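Probable intron-encoded endonuclease 1 (Wickerhamomyces canadensis, PDB 6X1J) cleaves DNA as a LAGLIDADG homing endonuclease, taking part in homing of the mitochondrial 21S rRNA gene intron. Local coordinates at a contact of chain A with DNA. Residues are numbered along the deposited sequence; one frame, centred on the assembly and turned at random.

Contact 1: a contact of chain A with DNA. Residues 149-150, 154, 166, 225-226. With nucleotides of chain B.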
loop_
_atom_site.group_PDB
_atom_site.type_symbol
_atom_site.label_atom_id
_atom_site.label_comp_id
_atom_site.label_asym_id
_atom_site.label_seq_id
_atom_site.Cartn_x
_atom_site.Cartn_y
_atom_site.Cartn_z
ATOM N N GLY A 149 7.400 1.489 -5.370
ATOM C CA GLY A 149 8.860 1.596 -5.373
ATOM C C GLY A 149 9.399 1.231 -6.747
ATOM O O GLY A 149 8.686 0.591 -7.504
ATOM N N GLY A 150 10.605 1.686 -7.051
ATOM C CA GLY A 150 11.256 1.573 -8.371
ATOM C C GLY A 150 12.737 1.852 -8.268
ATOM O O GLY A 150 13.157 2.434 -7.273
ATOM N N TYR A 154 17.570 0.786 -14.436
ATOM C CA TYR A 154 17.161 -0.628 -14.635
ATOM C C TYR A 154 18.252 -1.460 -15.334
ATOM O O TYR A 154 18.031 -2.677 -15.418
ATOM C CB TYR A 154 15.801 -0.688 -15.343
ATOM C CG TYR A 154 14.648 -0.346 -14.424
ATOM C CD1 TYR A 154 14.237 0.972 -14.276
ATOM C CD2 TYR A 154 14.002 -1.319 -13.664
ATOM C CE1 TYR A 154 13.205 1.319 -13.423
ATOM C CE2 TYR A 154 12.974 -0.980 -12.800
ATOM C CZ TYR A 154 12.576 0.338 -12.687
ATOM O OH TYR A 154 11.562 0.722 -11.865
ATOM N N HIS A 166 7.121 6.247 -6.633
ATOM C CA HIS A 166 6.271 6.812 -7.711
ATOM C C HIS A 166 5.036 7.471 -7.101
ATOM O O HIS A 166 3.964 6.826 -7.025
ATOM C CB HIS A 166 6.027 5.735 -8.767
ATOM C CG HIS A 166 7.274 5.405 -9.526
ATOM N ND1 HIS A 166 7.742 6.215 -10.533
ATOM C CD2 HIS A 166 8.175 4.410 -9.397
ATOM C CE1 HIS A 166 8.865 5.723 -11.022
ATOM N NE2 HIS A 166 9.156 4.612 -10.333
ATOM N N TYR A 225 13.370 -8.121 -5.466
ATOM C CA TYR A 225 13.942 -7.734 -6.770
ATOM C C TYR A 225 13.857 -6.213 -6.969
ATOM O O TYR A 225 14.665 -5.675 -7.769
ATOM C CB TYR A 225 13.258 -8.467 -7.919
ATOM C CG TYR A 225 11.908 -7.941 -8.284
ATOM C CD1 TYR A 225 10.779 -8.428 -7.650
ATOM C CD2 TYR A 225 11.756 -6.956 -9.247
ATOM C CE1 TYR A 225 9.520 -7.961 -7.991
ATOM C CE2 TYR A 225 10.502 -6.470 -9.588
ATOM C CZ TYR A 225 9.378 -6.970 -8.946
ATOM O OH TYR A 225 8.125 -6.508 -9.253
ATOM N N LYS A 226 12.925 -5.526 -6.298
ATOM C CA LYS A 226 12.707 -4.065 -6.521
ATOM C C LYS A 226 13.887 -3.314 -5.917
ATOM O O LYS A 226 14.113 -2.188 -6.322
ATOM C CB LYS A 226 11.389 -3.579 -5.911
ATOM C CG LYS A 226 10.130 -4.084 -6.593
ATOM C CD LYS A 226 8.892 -3.341 -6.168
ATOM C CE LYS A 226 8.521 -2.295 -7.184
ATOM N NZ LYS A 226 7.197 -1.696 -6.916
ATOM P P DC B 17 3.034 2.451 -9.196
ATOM O OP1 DC B 17 1.793 1.718 -8.852
ATOM O OP2 DC B 17 3.386 3.653 -8.387
ATOM O "O5'" DC B 17 4.221 1.383 -9.197
ATOM C "C5'" DC B 17 5.626 1.642 -9.493
ATOM C "C4'" DC B 17 6.051 0.832 -10.700
ATOM O "O4'" DC B 17 5.667 1.487 -11.943
ATOM C "C3'" DC B 17 7.527 0.458 -10.847
ATOM O "O3'" DC B 17 7.591 -0.964 -11.121
ATOM C "C2'" DC B 17 7.989 1.346 -11.988
ATOM C "C1'" DC B 17 6.759 1.506 -12.848
ATOM N N1 DC B 17 6.689 2.769 -13.637
ATOM C C2 DC B 17 6.265 2.745 -14.980
ATOM O O2 DC B 17 5.984 1.657 -15.512
ATOM N N3 DC B 17 6.175 3.909 -15.664
ATOM C C4 DC B 17 6.445 5.063 -15.055
ATOM N N4 DC B 17 6.366 6.186 -15.774
ATOM C C5 DC B 17 6.852 5.117 -13.691
ATOM C C6 DC B 17 6.936 3.959 -13.021
ATOM P P DC B 18 8.955 -1.797 -11.227
ATOM O OP1 DC B 18 8.650 -3.204 -10.843
ATOM O OP2 DC B 18 10.080 -1.110 -10.540
ATOM O "O5'" DC B 18 9.323 -1.720 -12.776
ATOM C "C5'" DC B 18 8.408 -2.179 -13.735
ATOM C "C4'" DC B 18 8.847 -1.733 -15.104
ATOM O "O4'" DC B 18 8.655 -0.311 -15.270
ATOM C "C3'" DC B 18 10.286 -2.028 -15.534
ATOM O "O3'" DC B 18 10.295 -3.005 -16.566
ATOM C "C2'" DC B 18 10.851 -0.655 -15.902
ATOM C "C1'" DC B 18 9.611 0.167 -16.185
ATOM N N1 DC B 18 9.728 1.621 -15.987
ATOM C C2 DC B 18 9.385 2.487 -17.028
ATOM O O2 DC B 18 8.990 2.016 -18.106
ATOM N N3 DC B 18 9.515 3.817 -16.846
ATOM C C4 DC B 18 9.912 4.294 -15.664
ATOM N N4 DC B 18 9.987 5.624 -15.518
ATOM C C5 DC B 18 10.240 3.434 -14.579
ATOM C C6 DC B 18 10.114 2.117 -14.776
ATOM P P DC B 19 11.677 -3.647 -17.114
ATOM O OP1 DC B 19 11.317 -4.838 -17.871
ATOM O OP2 DC B 19 12.626 -3.758 -15.988
ATOM O "O5'" DC B 19 12.075 -2.662 -18.284
ATOM C "C5'" DC B 19 11.280 -2.747 -19.474
ATOM C "C4'" DC B 19 11.559 -1.606 -20.422
ATOM O "O4'" DC B 19 11.352 -0.308 -19.803
ATOM C "C3'" DC B 19 12.948 -1.562 -21.080
ATOM O "O3'" DC B 19 12.849 -1.501 -22.510
ATOM C "C2'" DC B 19 13.556 -0.277 -20.551
ATOM C "C1'" DC B 19 12.325 0.587 -20.320
ATOM N N1 DC B 19 12.511 1.699 -19.364
ATOM C C2 DC B 19 12.346 3.009 -19.824
ATOM O O2 DC B 19 11.999 3.195 -20.997
ATOM N N3 DC B 19 12.542 4.039 -18.971
ATOM C C4 DC B 19 12.904 3.803 -17.710
ATOM N N4 DC B 19 13.095 4.854 -16.914
ATOM C C5 DC B 19 13.100 2.480 -17.219
ATOM C C6 DC B 19 12.896 1.466 -18.072
HETATM O O HOH W 1 12.519 -2.301 -9.202
#
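The loop carrying Tyr154, just past strand 149-151, meets the backbone and bases of DC18 and DC19 of chain B, while His166, beyond strand 163-165, meets DC17. Strand 149-151 begins where helix 138-148 ends; Gly149 closes a LAGLIDADG motif, after the acidic Asp147 and Asp148, and Gly150 follows it. In this enzyme those two aspartates belong to potassium sites, so the patch lies next to the metal-binding centre.

Tyr154 uses its ring in three directions. At its tip, the phenol OH donates a hydrogen bond of 2.7 Å to the phosphate oxygen OP2 of DC18, which lies in the ring plane at the edge. Over one face sits the deoxyribose of DC18, its C2' centred 3.6 Å above the plane as a CH-pi contact. Along the rim, CE1 of Tyr154 comes within 3.5 Å of C6 of the DC18 base, the planes of the Tyr154 and DC18 rings standing 67° apart. CD1 of Tyr154 reaches on to C5 of DC19, also at 3.5 Å. The aromatic CG is anti to the carbonyl carbon, and chi2 of 89° turns the ring to present its face to the sugar while the hydroxyl points at the phosphate.

His166 works through a face. C6 of DC17 lies over the imidazole, offset toward the rim nearest CE1 and 3.3 Å from that carbon. The planes of the His166 and DC17 rings stand 75° apart, and ND1 and CE1 both lie nearest C5 and C6, so the base meets the imidazole with that side, a packing contact rather than a polar reading of the base.

Behind the DC18 phosphate, the side-chain nitrogen NZ of Lys226 donates to the carbonyl O of Gly149 at 2.8 Å, coming from above the carbonyl plane. This ties 3-10 helix 221-226 to the start of strand 149-151. Water 1 joins OP2 of DC18, at 3.0 Å, to the backbone O of Lys226.

Contact 2: a contact of chain A with DNA. Residues 62, 64, 91, 103. With nucleotides of chain C; nucleotides of chain B.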
loop_
_atom_site.group_PDB
_atom_site.type_symbol
_atom_site.label_atom_id
_atom_site.label_comp_id
_atom_site.label_asym_id
_atom_site.label_seq_id
_atom_site.Cartn_x
_atom_site.Cartn_y
_atom_site.Cartn_z
ATOM N N GLN A 62 -10.281 -2.336 -1.349
ATOM C CA GLN A 62 -10.199 -3.167 -2.579
ATOM C C GLN A 62 -8.729 -3.290 -2.988
ATOM O O GLN A 62 -8.064 -2.205 -3.132
ATOM C CB GLN A 62 -11.019 -2.596 -3.730
ATOM C CG GLN A 62 -12.476 -2.408 -3.359
ATOM C CD GLN A 62 -13.362 -2.064 -4.537
ATOM O OE1 GLN A 62 -14.548 -1.875 -4.382
ATOM N NE2 GLN A 62 -12.793 -1.985 -5.727
ATOM N N GLU A 64 -5.821 -4.960 -5.697
ATOM C CA GLU A 64 -5.561 -5.469 -7.071
ATOM C C GLU A 64 -4.060 -5.419 -7.322
ATOM O O GLU A 64 -3.512 -4.297 -7.283
ATOM C CB GLU A 64 -6.358 -4.697 -8.122
ATOM C CG GLU A 64 -6.187 -5.266 -9.520
ATOM C CD GLU A 64 -7.284 -4.890 -10.496
ATOM O OE1 GLU A 64 -8.057 -3.973 -10.165
ATOM O OE2 GLU A 64 -7.380 -5.523 -11.575
ATOM N N ARG A 91 -8.761 -9.268 -18.359
ATOM C CA ARG A 91 -9.429 -8.184 -19.108
ATOM C C ARG A 91 -8.786 -8.122 -20.496
ATOM O O ARG A 91 -7.572 -8.441 -20.599
ATOM C CB ARG A 91 -9.273 -6.849 -18.370
ATOM C CG ARG A 91 -9.259 -6.923 -16.845
ATOM C CD ARG A 91 -10.516 -6.464 -16.115
ATOM N NE ARG A 91 -11.207 -5.294 -16.673
ATOM C CZ ARG A 91 -11.150 -4.040 -16.226
ATOM N NH1 ARG A 91 -10.391 -3.706 -15.193
ATOM N NH2 ARG A 91 -11.868 -3.112 -16.828
ATOM N N ARG A 103 -7.432 -10.117 -7.490
ATOM C CA ARG A 103 -8.325 -9.171 -6.767
ATOM C C ARG A 103 -8.783 -9.810 -5.452
ATOM O O ARG A 103 -8.988 -11.046 -5.400
ATOM C CB ARG A 103 -9.535 -8.759 -7.616
ATOM C CG ARG A 103 -9.198 -7.945 -8.858
ATOM C CD ARG A 103 -10.439 -7.310 -9.473
ATOM N NE ARG A 103 -10.153 -6.457 -10.620
ATOM C CZ ARG A 103 -11.054 -5.773 -11.328
ATOM N NH1 ARG A 103 -12.343 -5.846 -11.036
ATOM N NH2 ARG A 103 -10.665 -5.013 -12.338
ATOM P P DA C 14 0.728 -3.712 -9.672
ATOM O OP1 DA C 14 1.674 -3.092 -8.699
ATOM O OP2 DA C 14 0.859 -5.219 -9.761
ATOM O "O5'" DA C 14 -0.799 -3.299 -9.489
ATOM C "C5'" DA C 14 -1.264 -2.225 -8.641
ATOM C "C4'" DA C 14 -1.289 -0.920 -9.403
ATOM O "O4'" DA C 14 -1.941 -1.091 -10.696
ATOM C "C3'" DA C 14 -2.001 0.244 -8.723
ATOM O "O3'" DA C 14 -1.296 1.389 -9.215
ATOM C "C2'" DA C 14 -3.361 0.234 -9.403
ATOM C "C1'" DA C 14 -2.995 -0.162 -10.822
ATOM N N9 DA C 14 -4.032 -0.781 -11.635
ATOM C C8 DA C 14 -4.334 -2.116 -11.737
ATOM N N7 DA C 14 -5.326 -2.371 -12.554
ATOM C C5 DA C 14 -5.713 -1.119 -13.008
ATOM C C6 DA C 14 -6.719 -0.704 -13.891
ATOM N N6 DA C 14 -7.530 -1.542 -14.534
ATOM N N1 DA C 14 -6.850 0.617 -14.119
ATOM C C2 DA C 14 -6.037 1.460 -13.478
ATOM N N3 DA C 14 -5.048 1.192 -12.630
ATOM C C4 DA C 14 -4.938 -0.131 -12.435
ATOM P P DC C 15 -1.309 2.828 -8.504
ATOM O OP1 DC C 15 -1.112 3.838 -9.570
ATOM O OP2 DC C 15 -0.448 2.772 -7.261
ATOM O "O5'" DC C 15 -2.803 3.126 -8.158
ATOM C "C5'" DC C 15 -3.526 2.731 -7.005
ATOM C "C4'" DC C 15 -4.823 3.440 -7.301
ATOM O "O4'" DC C 15 -5.415 2.914 -8.512
ATOM C "C3'" DC C 15 -5.936 3.584 -6.253
ATOM O "O3'" DC C 15 -5.931 5.021 -6.158
ATOM C "C2'" DC C 15 -7.061 2.753 -6.850
ATOM C "C1'" DC C 15 -6.819 2.853 -8.361
ATOM N N1 DC C 15 -7.308 1.713 -9.161
ATOM C C2 DC C 15 -8.102 1.955 -10.294
ATOM O O2 DC C 15 -8.371 3.126 -10.602
ATOM N N3 DC C 15 -8.573 0.907 -11.003
ATOM C C4 DC C 15 -8.239 -0.338 -10.653
ATOM N N4 DC C 15 -8.721 -1.340 -11.380
ATOM C C5 DC C 15 -7.409 -0.609 -9.524
ATOM C C6 DC C 15 -6.998 0.431 -8.796
ATOM P P DA C 16 -7.062 5.816 -5.514
ATOM O OP1 DA C 16 -6.584 7.194 -5.271
ATOM O OP2 DA C 16 -7.541 5.033 -4.371
ATOM O "O5'" DA C 16 -8.139 5.876 -6.691
ATOM C "C5'" DA C 16 -9.482 5.454 -6.389
ATOM C "C4'" DA C 16 -10.403 5.554 -7.585
ATOM O "O4'" DA C 16 -10.222 4.397 -8.430
ATOM C "C3'" DA C 16 -11.864 5.541 -7.150
ATOM O "O3'" DA C 16 -12.317 6.893 -7.244
ATOM C "C2'" DA C 16 -12.550 4.601 -8.123
ATOM C "C1'" DA C 16 -11.449 3.948 -8.943
ATOM N N9 DA C 16 -11.408 2.486 -8.987
ATOM C C8 DA C 16 -10.731 1.584 -8.200
ATOM N N7 DA C 16 -10.891 0.335 -8.570
ATOM C C5 DA C 16 -11.746 0.421 -9.663
ATOM C C6 DA C 16 -12.288 -0.549 -10.525
ATOM N N6 DA C 16 -12.050 -1.862 -10.420
ATOM N N1 DA C 16 -13.077 -0.118 -11.529
ATOM C C2 DA C 16 -13.300 1.193 -11.658
ATOM N N3 DA C 16 -12.832 2.196 -10.933
ATOM C C4 DA C 16 -12.055 1.740 -9.939
ATOM P P DG C 17 -13.598 7.401 -6.445
ATOM O OP1 DG C 17 -13.539 8.877 -6.436
ATOM O OP2 DG C 17 -13.704 6.649 -5.185
ATOM O "O5'" DG C 17 -14.829 6.909 -7.336
ATOM C "C5'" DG C 17 -14.962 7.186 -8.741
ATOM C "C4'" DG C 17 -16.031 6.296 -9.332
ATOM O "O4'" DG C 17 -15.597 4.911 -9.501
ATOM C "C3'" DG C 17 -17.320 6.239 -8.503
ATOM O "O3'" DG C 17 -18.487 6.357 -9.326
ATOM C "C2'" DG C 17 -17.289 4.852 -7.890
ATOM C "C1'" DG C 17 -16.634 4.065 -9.007
ATOM N N9 DG C 17 -16.068 2.789 -8.588
ATOM C C8 DG C 17 -15.319 2.568 -7.459
ATOM N N7 DG C 17 -14.987 1.315 -7.303
ATOM C C5 DG C 17 -15.578 0.666 -8.376
ATOM C C6 DG C 17 -15.577 -0.706 -8.728
ATOM O O6 DG C 17 -15.031 -1.650 -8.146
ATOM N N1 DG C 17 -16.307 -0.936 -9.889
ATOM C C2 DG C 17 -16.949 0.029 -10.626
ATOM N N2 DG C 17 -17.596 -0.403 -11.726
ATOM N N3 DG C 17 -16.952 1.317 -10.312
ATOM C C4 DG C 17 -16.261 1.560 -9.174
ATOM P P DC B 10 -18.181 -10.768 -12.985
ATOM O OP1 DC B 10 -18.615 -12.068 -13.536
ATOM O OP2 DC B 10 -16.726 -10.563 -12.797
ATOM O "O5'" DC B 10 -18.808 -9.608 -13.874
ATOM C "C5'" DC B 10 -19.865 -8.803 -13.333
ATOM C "C4'" DC B 10 -19.841 -7.411 -13.926
ATOM O "O4'" DC B 10 -19.383 -6.452 -12.938
ATOM C "C3'" DC B 10 -18.948 -7.206 -15.152
ATOM O "O3'" DC B 10 -19.556 -6.236 -16.000
ATOM C "C2'" DC B 10 -17.720 -6.529 -14.581
ATOM C "C1'" DC B 10 -18.340 -5.667 -13.491
ATOM N N1 DC B 10 -17.436 -5.319 -12.400
ATOM C C2 DC B 10 -17.299 -3.979 -12.012
ATOM O O2 DC B 10 -17.924 -3.100 -12.635
ATOM N N3 DC B 10 -16.494 -3.678 -10.967
ATOM C C4 DC B 10 -15.812 -4.646 -10.348
ATOM N N4 DC B 10 -15.022 -4.305 -9.334
ATOM C C5 DC B 10 -15.949 -6.016 -10.711
ATOM C C6 DC B 10 -16.760 -6.303 -11.735
ATOM P P DT B 11 -18.968 -5.948 -17.450
ATOM O OP1 DT B 11 -20.094 -6.082 -18.431
ATOM O OP2 DT B 11 -17.743 -6.776 -17.624
ATOM O "O5'" DT B 11 -18.531 -4.411 -17.380
ATOM C "C5'" DT B 11 -19.434 -3.404 -16.904
ATOM C "C4'" DT B 11 -18.790 -2.042 -16.954
ATOM O "O4'" DT B 11 -17.951 -1.864 -15.794
ATOM C "C3'" DT B 11 -17.898 -1.745 -18.158
ATOM O "O3'" DT B 11 -18.124 -0.355 -18.388
ATOM C "C2'" DT B 11 -16.504 -1.990 -17.622
ATOM C "C1'" DT B 11 -16.645 -1.495 -16.191
ATOM N N1 DT B 11 -15.707 -2.071 -15.216
ATOM C C2 DT B 11 -15.128 -1.236 -14.289
ATOM O O2 DT B 11 -15.322 -0.030 -14.258
ATOM N N3 DT B 11 -14.285 -1.863 -13.407
ATOM C C4 DT B 11 -13.975 -3.206 -13.355
ATOM O O4 DT B 11 -13.206 -3.623 -12.491
ATOM C C5 DT B 11 -14.622 -4.024 -14.351
ATOM C C7 DT B 11 -14.362 -5.497 -14.360
ATOM C C6 DT B 11 -15.459 -3.427 -15.209
ATOM P P DG B 12 -17.320 0.451 -19.500
ATOM O OP1 DG B 12 -18.280 1.362 -20.188
ATOM O OP2 DG B 12 -16.534 -0.532 -20.284
ATOM O "O5'" DG B 12 -16.361 1.395 -18.643
ATOM C "C5'" DG B 12 -16.898 2.351 -17.713
ATOM C "C4'" DG B 12 -15.895 3.438 -17.398
ATOM O "O4'" DG B 12 -14.970 2.998 -16.378
ATOM C "C3'" DG B 12 -15.032 3.923 -18.557
ATOM O "O3'" DG B 12 -14.963 5.343 -18.403
ATOM C "C2'" DG B 12 -13.714 3.192 -18.345
ATOM C "C1'" DG B 12 -13.620 3.081 -16.827
ATOM N N9 DG B 12 -12.932 1.918 -16.273
ATOM C C8 DG B 12 -13.137 0.613 -16.649
ATOM N N7 DG B 12 -12.464 -0.240 -15.926
ATOM C C5 DG B 12 -11.824 0.543 -14.976
ATOM C C6 DG B 12 -10.955 0.170 -13.915
ATOM O O6 DG B 12 -10.571 -0.964 -13.593
ATOM N N1 DG B 12 -10.514 1.279 -13.201
ATOM C C2 DG B 12 -10.864 2.580 -13.471
ATOM N N2 DG B 12 -10.336 3.510 -12.654
ATOM N N3 DG B 12 -11.678 2.942 -14.459
ATOM C C4 DG B 12 -12.129 1.876 -15.156
ATOM P P DT B 13 -14.357 6.258 -19.564
ATOM O OP1 DT B 13 -14.958 7.596 -19.453
ATOM O OP2 DT B 13 -14.400 5.523 -20.834
ATOM O "O5'" DT B 13 -12.868 6.478 -19.067
ATOM C "C5'" DT B 13 -12.667 6.700 -17.670
ATOM C "C4'" DT B 13 -11.201 6.659 -17.318
ATOM O "O4'" DT B 13 -10.817 5.368 -16.793
ATOM C "C3'" DT B 13 -10.199 7.007 -18.428
ATOM O "O3'" DT B 13 -9.601 8.269 -18.118
ATOM C "C2'" DT B 13 -9.336 5.756 -18.557
ATOM C "C1'" DT B 13 -9.503 5.071 -17.212
ATOM N N1 DT B 13 -9.357 3.610 -17.166
ATOM C C2 DT B 13 -8.615 3.092 -16.133
ATOM O O2 DT B 13 -8.037 3.789 -15.319
ATOM N N3 DT B 13 -8.533 1.720 -16.112
ATOM C C4 DT B 13 -9.120 0.837 -16.995
ATOM O O4 DT B 13 -8.973 -0.377 -16.834
ATOM C C5 DT B 13 -9.895 1.452 -18.058
ATOM C C7 DT B 13 -10.574 0.579 -19.068
ATOM C C6 DT B 13 -9.992 2.790 -18.073
HETATM O O HOH W 2 -8.114 -4.541 -13.750
HETATM O O HOH W 3 -9.926 -1.496 -6.736
HETATM O O HOH W 4 -10.097 -3.762 -8.573
#
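O4 of DT11 of chain B, on the major-groove edge of the thymine, accepts from both terminal nitrogens of Arg103: NH1 at 2.8 Å and NH2 at 2.9 Å. The grip is end-on but converges on one atom, and both bonds are accordingly bent, 141° at the hydrogen for NH1. The same O4 also takes the Watson-Crick N6 donor of DA16 of chain C. An extended chain from CG to NE carries the guanidinium from strand 98-105 to the base.

Glu64, on strand 60-65, helps hold the guanidinium of Arg103 in its orientation: OE2 takes Arg103 NE at 3.1 Å as a salt bridge, lying in the guanidinium plane but met from above the carboxylate plane. The other carboxylate oxygen, OE1, accepts the exocyclic N4 of DC15 of chain C at 3.0 Å. A methionine in place of Arg103 has no donors for O4 of DT11 and no partner for Glu64 OE2, and would probably leave that carboxylate freer to turn away from DC15.

Arg91, from strand 87-92, reads DG12 of chain B with two nitrogens on two atoms. NH2 donates to N7 at 3.1 Å and NH1 to O6 at 3.2 Å, both acceptors near the guanidinium plane. Bends at chi2 (-105°) and chi3 (-38°) fold the chain back, and one guanidinium face rests on the thymine of DT11 in a cation-pi contact. Water 2 links Arg91 NH1, Arg103 NH2 and Glu64 OE2 with N6 of DA14 of chain C.

Gln62 contributes a weak bond from its amide NE2 to O6 of DG17 of chain C; the same NE2 also contacts water 3, whose oxygen lies 2.8 Å from N7 of DA16.

About 21 Å separates the C-alpha centres of contact 1 and contact 2, and they have no protein residue or secondary-structure element in common. What joins them is DNA strand B: DT11 and DG12 are bonded in contact 2, and DC17 to DC19 are met in contact 1, with chain C adding partners to the former. Their roles differ. Contact 2 probably reads base identity through hydrogen bonds on Hoogsteen edges, whereas contact 1 combines a phosphate bond with packing against sugars and pyrimidine edges beside a LAGLIDADG helix end. Together they probably help fix the duplex's register and place its backbone relative to the metal sites.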